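Local coordinates for MREC protein (Listeria monocytogenes, PDB 2J5U), which helps form and maintain the shape of the bacterial cell and assembles as dimers, at the interface of chains A and B. Sequence-based numbering; all coordinates share one arbitrary frame. Chains: chain A/B, MREC protein.

Contact 1 and contact 2 tie chain A to chain B at two places whose C-alpha centres lie about 22 Å apart. In contact 1, the start of strand 145-153 and A:Leu181 meet loop residues of chain B within the MreC barrel core. In contact 2, helix 39-60 of chain B lies against helix 31-58 of chain A and also meets strand 175-178. The contacts share no residue, but A:Leu181 follows that strand closely in sequence. Chain A thus uses both its helix and its core. The interface is not an exact two-fold; the protein assembles as 24 subunits arranged as 12 dimers.

Contact 1: the interface of chains A and B. Residues chain A 144-146, 181; chain B 83, 217-218.
The ring of A:Phe146 takes the indole of B:Trp83 against one face and meets B:Tyr217 and B:Asp218 along its rim. All belong to the barrel core of the MreC family, so this is a core-to-core contact of the dimer. B:Trp83 comes in with the outer edge of its six-membered ring: CZ2 lies 3.6 Å from CG of A:Phe146, beneath the root of the phenyl ring and not its centre, with the two planes tilted and the side chains crossing at about a right angle. A:Leu181 reaches that same phenyl face, and its CD1 methyl group meets the tip of the indole, 3.3 Å from CH2 of B:Trp83. The methyl thus fills in beside the indole edge beneath the phenyl ring.

B:Tyr217 is turned by 65° against the phenyl ring in an edge-to-face pair. The CD1 side of A:Phe146 lies over the outer part of the phenol face, with CD1 3.7 Å from CE1 of B:Tyr217; that CE1 lies in the plane of the phenyl ring. With CG anti to its backbone N (chi1 175°), B:Tyr217 points its hydroxyl at the first residues of strand 145-153. There the amide N of A:Phe146 donates a hydrogen bond to OH, 2.9 Å long and nearly straight at 163°, from a position tilted out of the phenol plane. The backbone carbonyl O of A:Asn144 sits at the phenol edge, in plane, 3.3 Å from CE1 of B:Tyr217.

At the far rim of the phenyl ring the carboxylate of B:Asp218 stands steeply to it, OD2 lying 3.8 Å from CZ of A:Phe146. Its other oxygen, OD1, is 3.6 Å from the modelled amide oxygen OD1 of A:Asn144, a pairing that may simply reflect how the amide was built. Within chain B, the indole NE1 of B:Trp83 makes a weak hydrogen bond to the carbonyl O of B:Tyr217.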
loop_
_atom_site.group_PDB
_atom_site.type_symbol
_atom_site.label_atom_id
_atom_site.label_comp_id
_atom_site.label_asym_id
_atom_site.label_seq_id
_atom_site.Cartn_x
_atom_site.Cartn_y
_atom_site.Cartn_z
ATOM N N ASN A 144 6.827 54.309 24.169
ATOM C CA ASN A 144 7.226 55.627 23.695
ATOM C C ASN A 144 6.063 56.556 23.364
ATOM O O ASN A 144 4.966 56.110 23.026
ATOM C CB ASN A 144 8.105 55.456 22.464
ATOM C CG ASN A 144 9.379 54.727 22.776
ATOM O OD1 ASN A 144 10.075 54.253 21.885
ATOM N ND2 ASN A 144 9.702 54.643 24.062
ATOM N N ALA A 145 6.312 57.855 23.475
ATOM C CA ALA A 145 5.314 58.875 23.152
ATOM C C ALA A 145 6.028 59.938 22.320
ATOM O O ALA A 145 7.234 60.144 22.470
ATOM C CB ALA A 145 4.738 59.486 24.422
ATOM N N PHE A 146 5.289 60.602 21.440
ATOM C CA PHE A 146 5.879 61.620 20.586
ATOM C C PHE A 146 5.290 62.997 20.813
ATOM O O PHE A 146 4.142 63.137 21.214
ATOM C CB PHE A 146 5.721 61.218 19.125
ATOM C CG PHE A 146 6.364 59.909 18.802
ATOM C CD1 PHE A 146 5.734 58.708 19.124
ATOM C CD2 PHE A 146 7.637 59.865 18.235
ATOM C CE1 PHE A 146 6.368 57.482 18.888
ATOM C CE2 PHE A 146 8.277 58.640 17.997
ATOM C CZ PHE A 146 7.641 57.454 18.324
ATOM N N LEU A 181 11.383 62.586 13.199
ATOM C CA LEU A 181 10.149 62.701 12.447
ATOM C C LEU A 181 9.870 64.031 11.788
ATOM O O LEU A 181 8.934 64.150 11.000
ATOM C CB LEU A 181 8.974 62.276 13.330
ATOM C CG LEU A 181 9.231 60.844 13.804
ATOM C CD1 LEU A 181 8.153 60.392 14.766
ATOM C CD2 LEU A 181 9.287 59.926 12.592
ATOM N N TRP B 83 -0.929 62.882 12.147
ATOM C CA TRP B 83 -0.226 61.719 12.683
ATOM C C TRP B 83 -0.846 60.373 12.353
ATOM O O TRP B 83 -0.148 59.447 11.945
ATOM C CB TRP B 83 -0.095 61.856 14.199
ATOM C CG TRP B 83 0.904 60.925 14.822
ATOM C CD1 TRP B 83 0.650 59.729 15.439
ATOM C CD2 TRP B 83 2.314 61.143 14.940
ATOM N NE1 TRP B 83 1.812 59.201 15.942
ATOM C CE2 TRP B 83 2.848 60.048 15.650
ATOM C CE3 TRP B 83 3.176 62.165 14.519
ATOM C CZ2 TRP B 83 4.205 59.942 15.949
ATOM C CZ3 TRP B 83 4.530 62.061 14.817
ATOM C CH2 TRP B 83 5.029 60.956 15.527
ATOM N N TYR B 217 0.907 53.662 16.286
ATOM C CA TYR B 217 1.277 54.891 16.968
ATOM C C TYR B 217 2.781 55.100 16.920
ATOM O O TYR B 217 3.250 56.219 16.769
ATOM C CB TYR B 217 0.831 54.870 18.423
ATOM C CG TYR B 217 1.304 56.084 19.180
ATOM C CD1 TYR B 217 2.384 56.010 20.062
ATOM C CD2 TYR B 217 0.698 57.321 18.984
ATOM C CE1 TYR B 217 2.848 57.144 20.731
ATOM C CE2 TYR B 217 1.148 58.454 19.638
ATOM C CZ TYR B 217 2.223 58.367 20.511
ATOM O OH TYR B 217 2.670 59.510 21.138
ATOM N N ASP B 218 3.531 54.011 17.038
ATOM C CA ASP B 218 4.985 54.073 17.026
ATOM C C ASP B 218 5.543 53.236 15.882
ATOM O O ASP B 218 5.777 52.038 16.037
ATOM C CB ASP B 218 5.517 53.571 18.373
ATOM C CG ASP B 218 7.033 53.542 18.450
ATOM O OD1 ASP B 218 7.541 53.262 19.559
ATOM O OD2 ASP B 218 7.719 53.785 17.430
#

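Contact 2: the interface of chains A and B. Residues chain A 38, 41, 45, 175; chain B 38-39, 41-42.
A:Leu41 lays its CD1 methyl over the junction of two chain B side chains, touching CG of B:Glu42 at 3.6 Å and CD2 of B:Leu38 at 3.7 Å. Both partners are met obliquely. This is packing in the segment predicted to form a coiled coil, helix 31-58 of chain A against helix 39-60 of chain B, with B:Leu38 just ahead of the latter; the helices run in broadly the same direction, and the packing belongs to the dimer. The reach of CD1 comes from CG lying anti to the carbonyl carbon of A:Leu41 (chi1 -64°) together with a chain extended beyond it (chi2 -177°).

Next to it, A:Leu38 and B:Leu41 cross at about a right angle and touch tip to tip, CD2 of the first 3.7 Å from CD1 of the second. The other methyl of B:Leu41, CD2, turns towards A:Val45, whose CG2 is 4.1 Å away in a looser contact. B:Leu41 therefore straddles two positions of the chain A helix, and the leucine methyl groups meet in a small apolar patch.

On its other flank the helix of chain B meets the core of chain A. A:Lys175, on strand 175-178, stretches out nearly straight beyond CG, so that its terminal amine arrives over B:Ala39 and B:Glu42, crossing the glutamate side chain at about a right angle. B:Glu42 works on two fronts: its CG packs on A:Leu41 while its carboxylate faces the lysine. Lysine and glutamate form a salt bridge. As built, the amine stands above the carboxylate plane, almost over CD, and it is modelled too close to CB of B:Glu42, which leaves its precise position doubtful. In the model NZ of A:Lys175 lies 2.8 Å from the carboxylate oxygen OE1 of B:Glu42 and 3.3 Å from its OE2.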
loop_
_atom_site.group_PDB
_atom_site.type_symbol
_atom_site.label_atom_id
_atom_site.label_comp_id
_atom_site.label_asym_id
_atom_site.label_seq_id
_atom_site.Cartn_x
_atom_site.Cartn_y
_atom_site.Cartn_z
ATOM N N LEU A 38 30.687 53.746 33.880
ATOM C CA LEU A 38 30.419 54.471 32.645
ATOM C C LEU A 38 30.847 53.583 31.489
ATOM O O LEU A 38 30.098 53.395 30.532
ATOM C CB LEU A 38 31.201 55.787 32.626
ATOM C CG LEU A 38 31.019 56.744 31.446
ATOM C CD1 LEU A 38 31.720 56.201 30.218
ATOM C CD2 LEU A 38 29.537 56.959 31.187
ATOM N N LEU A 41 28.272 51.041 30.544
ATOM C CA LEU A 41 27.283 51.326 29.517
ATOM C C LEU A 41 27.934 51.403 28.146
ATOM O O LEU A 41 27.333 51.021 27.147
ATOM C CB LEU A 41 26.569 52.648 29.810
ATOM C CG LEU A 41 25.728 52.731 31.084
ATOM C CD1 LEU A 41 25.054 54.090 31.150
ATOM C CD2 LEU A 41 24.688 51.620 31.097
ATOM N N VAL A 45 26.542 49.259 25.026
ATOM C CA VAL A 45 26.104 49.915 23.807
ATOM C C VAL A 45 26.797 49.247 22.631
ATOM O O VAL A 45 26.154 48.577 21.828
ATOM C CB VAL A 45 26.460 51.417 23.810
ATOM C CG1 VAL A 45 26.289 51.998 22.418
ATOM C CG2 VAL A 45 25.567 52.159 24.788
ATOM N N LYS A 175 13.684 60.036 29.860
ATOM C CA LYS A 175 14.535 60.710 28.902
ATOM C C LYS A 175 13.780 61.088 27.642
ATOM O O LYS A 175 12.863 60.386 27.210
ATOM C CB LYS A 175 15.730 59.824 28.584
ATOM C CG LYS A 175 16.344 59.329 29.864
ATOM C CD LYS A 175 17.803 58.992 29.749
ATOM C CE LYS A 175 18.286 58.474 31.092
ATOM N NZ LYS A 175 19.739 58.210 31.078
ATOM N N LEU B 38 26.437 60.729 29.862
ATOM C CA LEU B 38 25.867 59.573 30.535
ATOM C C LEU B 38 24.436 59.351 30.068
ATOM O O LEU B 38 24.121 58.313 29.479
ATOM C CB LEU B 38 25.925 59.794 32.054
ATOM C CG LEU B 38 25.132 58.945 33.053
ATOM C CD1 LEU B 38 23.722 59.506 33.194
ATOM C CD2 LEU B 38 25.126 57.489 32.618
ATOM N N ALA B 39 23.580 60.335 30.329
ATOM C CA ALA B 39 22.183 60.260 29.940
ATOM C C ALA B 39 22.087 59.920 28.458
ATOM O O ALA B 39 21.159 59.238 28.030
ATOM C CB ALA B 39 21.493 61.577 30.228
ATOM N N LEU B 41 24.132 58.019 26.881
ATOM C CA LEU B 41 24.441 56.598 26.763
ATOM C C LEU B 41 23.271 55.726 27.181
ATOM O O LEU B 41 22.952 54.739 26.516
ATOM C CB LEU B 41 25.673 56.250 27.595
ATOM C CG LEU B 41 26.991 56.620 26.919
ATOM C CD1 LEU B 41 28.156 56.282 27.828
ATOM C CD2 LEU B 41 27.107 55.869 25.605
ATOM N N GLU B 42 22.637 56.087 28.288
ATOM C CA GLU B 42 21.494 55.331 28.762
ATOM C C GLU B 42 20.402 55.357 27.693
ATOM O O GLU B 42 19.643 54.396 27.546
ATOM C CB GLU B 42 20.973 55.933 30.064
ATOM C CG GLU B 42 21.930 55.800 31.243
ATOM C CD GLU B 42 21.390 56.447 32.513
ATOM O OE1 GLU B 42 20.235 56.157 32.900
ATOM O OE2 GLU B 42 22.119 57.249 33.130
#